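Side-chain contact in probable thiol peroxidase (PDB 3KEB), which may reduce peroxides and has a thioredoxin-like fold: residues Phe119-Tyr123 and Gly124-Thr128. Residues are numbered along the deposited sequence; the frame is centred on the assembly and turned at random. Where two conformers were deposited one is given.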
loop_
_atom_site.group_PDB
_atom_site.type_symbol
_atom_site.label_atom_id
_atom_site.label_comp_id
_atom_site.label_asym_id
_atom_site.label_seq_id
_atom_site.Cartn_x
_atom_site.Cartn_y
_atom_site.Cartn_z
ATOM N N PHE A 119 -6.607 -3.117 11.220
ATOM C CA PHE A 119 -7.783 -3.586 10.519
ATOM C C PHE A 119 -7.642 -5.096 10.227
ATOM O O PHE A 119 -8.573 -5.868 10.439
ATOM C CB PHE A 119 -7.893 -2.885 9.163
ATOM C CG PHE A 119 -8.910 -3.494 8.269
ATOM C CD1 PHE A 119 -10.255 -3.166 8.408
ATOM C CD2 PHE A 119 -8.553 -4.419 7.322
ATOM C CE1 PHE A 119 -11.191 -3.751 7.620
ATOM C CE2 PHE A 119 -9.479 -5.007 6.561
ATOM C CZ PHE A 119 -10.826 -4.664 6.699
ATOM N N HIS A 120 -6.488 -5.505 9.711
ATOM C CA HIS A 120 -6.324 -6.907 9.291
ATOM C C HIS A 120 -6.641 -7.913 10.410
ATOM O O HIS A 120 -7.380 -8.848 10.217
ATOM C CB HIS A 120 -4.905 -7.199 8.794
ATOM C CG HIS A 120 -4.417 -6.389 7.629
ATOM N ND1 HIS A 120 -4.531 -5.021 7.522
ATOM C CD2 HIS A 120 -3.654 -6.774 6.572
ATOM C CE1 HIS A 120 -3.968 -4.623 6.390
ATOM N NE2 HIS A 120 -3.402 -5.670 5.819
ATOM N N LYS A 121 -6.098 -7.732 11.603
ATOM C CA LYS A 121 -6.363 -8.708 12.617
ATOM C C LYS A 121 -7.819 -8.623 13.055
ATOM O O LYS A 121 -8.472 -9.650 13.270
ATOM C CB LYS A 121 -5.415 -8.521 13.788
ATOM C CG LYS A 121 -5.541 -9.632 14.822
ATOM C CD LYS A 121 -4.185 -9.878 15.533
ATOM C CE LYS A 121 -4.306 -11.037 16.521
ATOM N NZ LYS A 121 -3.104 -11.145 17.415
ATOM N N ARG A 122 -8.351 -7.396 13.152
ATOM C CA ARG A 122 -9.692 -7.148 13.649
ATOM C C ARG A 122 -10.760 -7.753 12.738
ATOM O O ARG A 122 -11.849 -8.026 13.194
ATOM C CB ARG A 122 -9.943 -5.615 13.840
ATOM C CG ARG A 122 -9.189 -4.971 15.075
ATOM C CD ARG A 122 -9.279 -3.383 15.223
ATOM N NE ARG A 122 -10.612 -2.807 15.042
ATOM C CZ ARG A 122 -11.636 -2.915 15.894
ATOM N NH1 ARG A 122 -11.516 -3.563 17.053
ATOM N NH2 ARG A 122 -12.788 -2.347 15.594
ATOM N N TYR A 123 -10.450 -7.908 11.432
ATOM C CA TYR A 123 -11.370 -8.491 10.435
ATOM C C TYR A 123 -10.978 -9.936 10.059
ATOM O O TYR A 123 -11.610 -10.538 9.206
ATOM C CB TYR A 123 -11.455 -7.629 9.179
ATOM C CG TYR A 123 -12.617 -6.636 9.255
ATOM C CD1 TYR A 123 -12.569 -5.566 10.101
ATOM C CD2 TYR A 123 -13.779 -6.823 8.501
ATOM C CE1 TYR A 123 -13.616 -4.680 10.226
ATOM C CE2 TYR A 123 -14.832 -5.905 8.584
ATOM C CZ TYR A 123 -14.755 -4.852 9.453
ATOM O OH TYR A 123 -15.795 -3.954 9.574
ATOM N N GLY A 124 -9.985 -10.495 10.749
ATOM C CA GLY A 124 -9.553 -11.896 10.481
ATOM C C GLY A 124 -8.997 -12.172 9.091
ATOM O O GLY A 124 -9.261 -13.236 8.485
ATOM N N VAL A 125 -8.220 -11.217 8.583
ATOM C CA VAL A 125 -7.685 -11.328 7.218
ATOM C C VAL A 125 -6.189 -11.068 7.190
ATOM O O VAL A 125 -5.625 -10.809 6.119
ATOM C CB VAL A 125 -8.474 -10.436 6.219
ATOM C CG1 VAL A 125 -9.958 -10.917 6.008
ATOM C CG2 VAL A 125 -8.456 -8.918 6.570
ATOM N N LEU A 126 -5.553 -11.144 8.351
ATOM C CA LEU A 126 -4.114 -10.902 8.460
ATOM C C LEU A 126 -3.277 -12.089 7.953
ATOM O O LEU A 126 -3.405 -13.178 8.467
ATOM C CB LEU A 126 -3.725 -10.604 9.918
ATOM C CG LEU A 126 -2.212 -10.372 10.244
ATOM C CD1 LEU A 126 -1.700 -9.179 9.422
ATOM C CD2 LEU A 126 -1.949 -10.208 11.743
ATOM N N ILE A 127 -2.381 -11.821 7.025
ATOM C CA ILE A 127 -1.334 -12.769 6.567
ATOM C C ILE A 127 0.019 -12.200 7.043
ATOM O O ILE A 127 0.314 -11.014 6.831
ATOM C CB ILE A 127 -1.364 -12.949 5.014
ATOM C CG1 ILE A 127 -2.725 -13.509 4.526
ATOM C CG2 ILE A 127 -0.254 -13.913 4.534
ATOM C CD1 ILE A 127 -2.973 -13.414 3.059
ATOM N N THR A 128 0.814 -13.011 7.741
ATOM C CA THR A 128 2.160 -12.574 8.116
ATOM C C THR A 128 3.310 -13.349 7.442
ATOM O O THR A 128 4.471 -13.003 7.697
ATOM C CB THR A 128 2.385 -12.689 9.629
ATOM O OG1 THR A 128 2.177 -14.059 9.998
ATOM C CG2 THR A 128 1.424 -11.769 10.424
#
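A Schellman motif joins His120 and Lys121 to Gly124 and Val125, closing the short helix 119-122 of this thioredoxin-like fold. Val125 N donates to His120 O at 3.0 Å. The bond is nearly straight, with an N-H...O angle of 175°. Gly124 N donates to Lys121 O at 3.1 Å. This second bond is more bent, and the N-H comes from well out of the carbonyl plane. Gly124 is the C-prime residue. Its positive phi of 63° suits glycine and turns the chain out of the helix, back alongside His120.

Apolar contacts flank the turn. With chi1 at -67°, Val125 sets CG2 between its own N and C, and from there it reaches Phe119 of the helix and Tyr123 just after it. It meets Phe119 CE2 at 4.0 Å, the two side chains crossing at a slant, and Tyr123 CB at 4.2 Å. Tyr123 CB in turn rests over one face of the Phe119 ring, nearer its rim than its centre. The Tyr123 ring receives Phe119 CE1 over a face, 3.4 Å above its plane. Tyr123 OH hydrogen-bonds to Pro29 O in a neighbouring loop. Tyr123 touches Ile141 and Val125 touches Ala139, both of strand 139-143, which places the helix end against the main sheet.

Beyond the turn, Leu126 lies alongside His120. The imidazole bonds weakly through ND1 to Arg117 O and through NE2 to Gly134 O, while Leu126 CD1 approaches the ring obliquely. His120 CB meets Leu126 CB and Leu126 CD1, each at 3.8 Å.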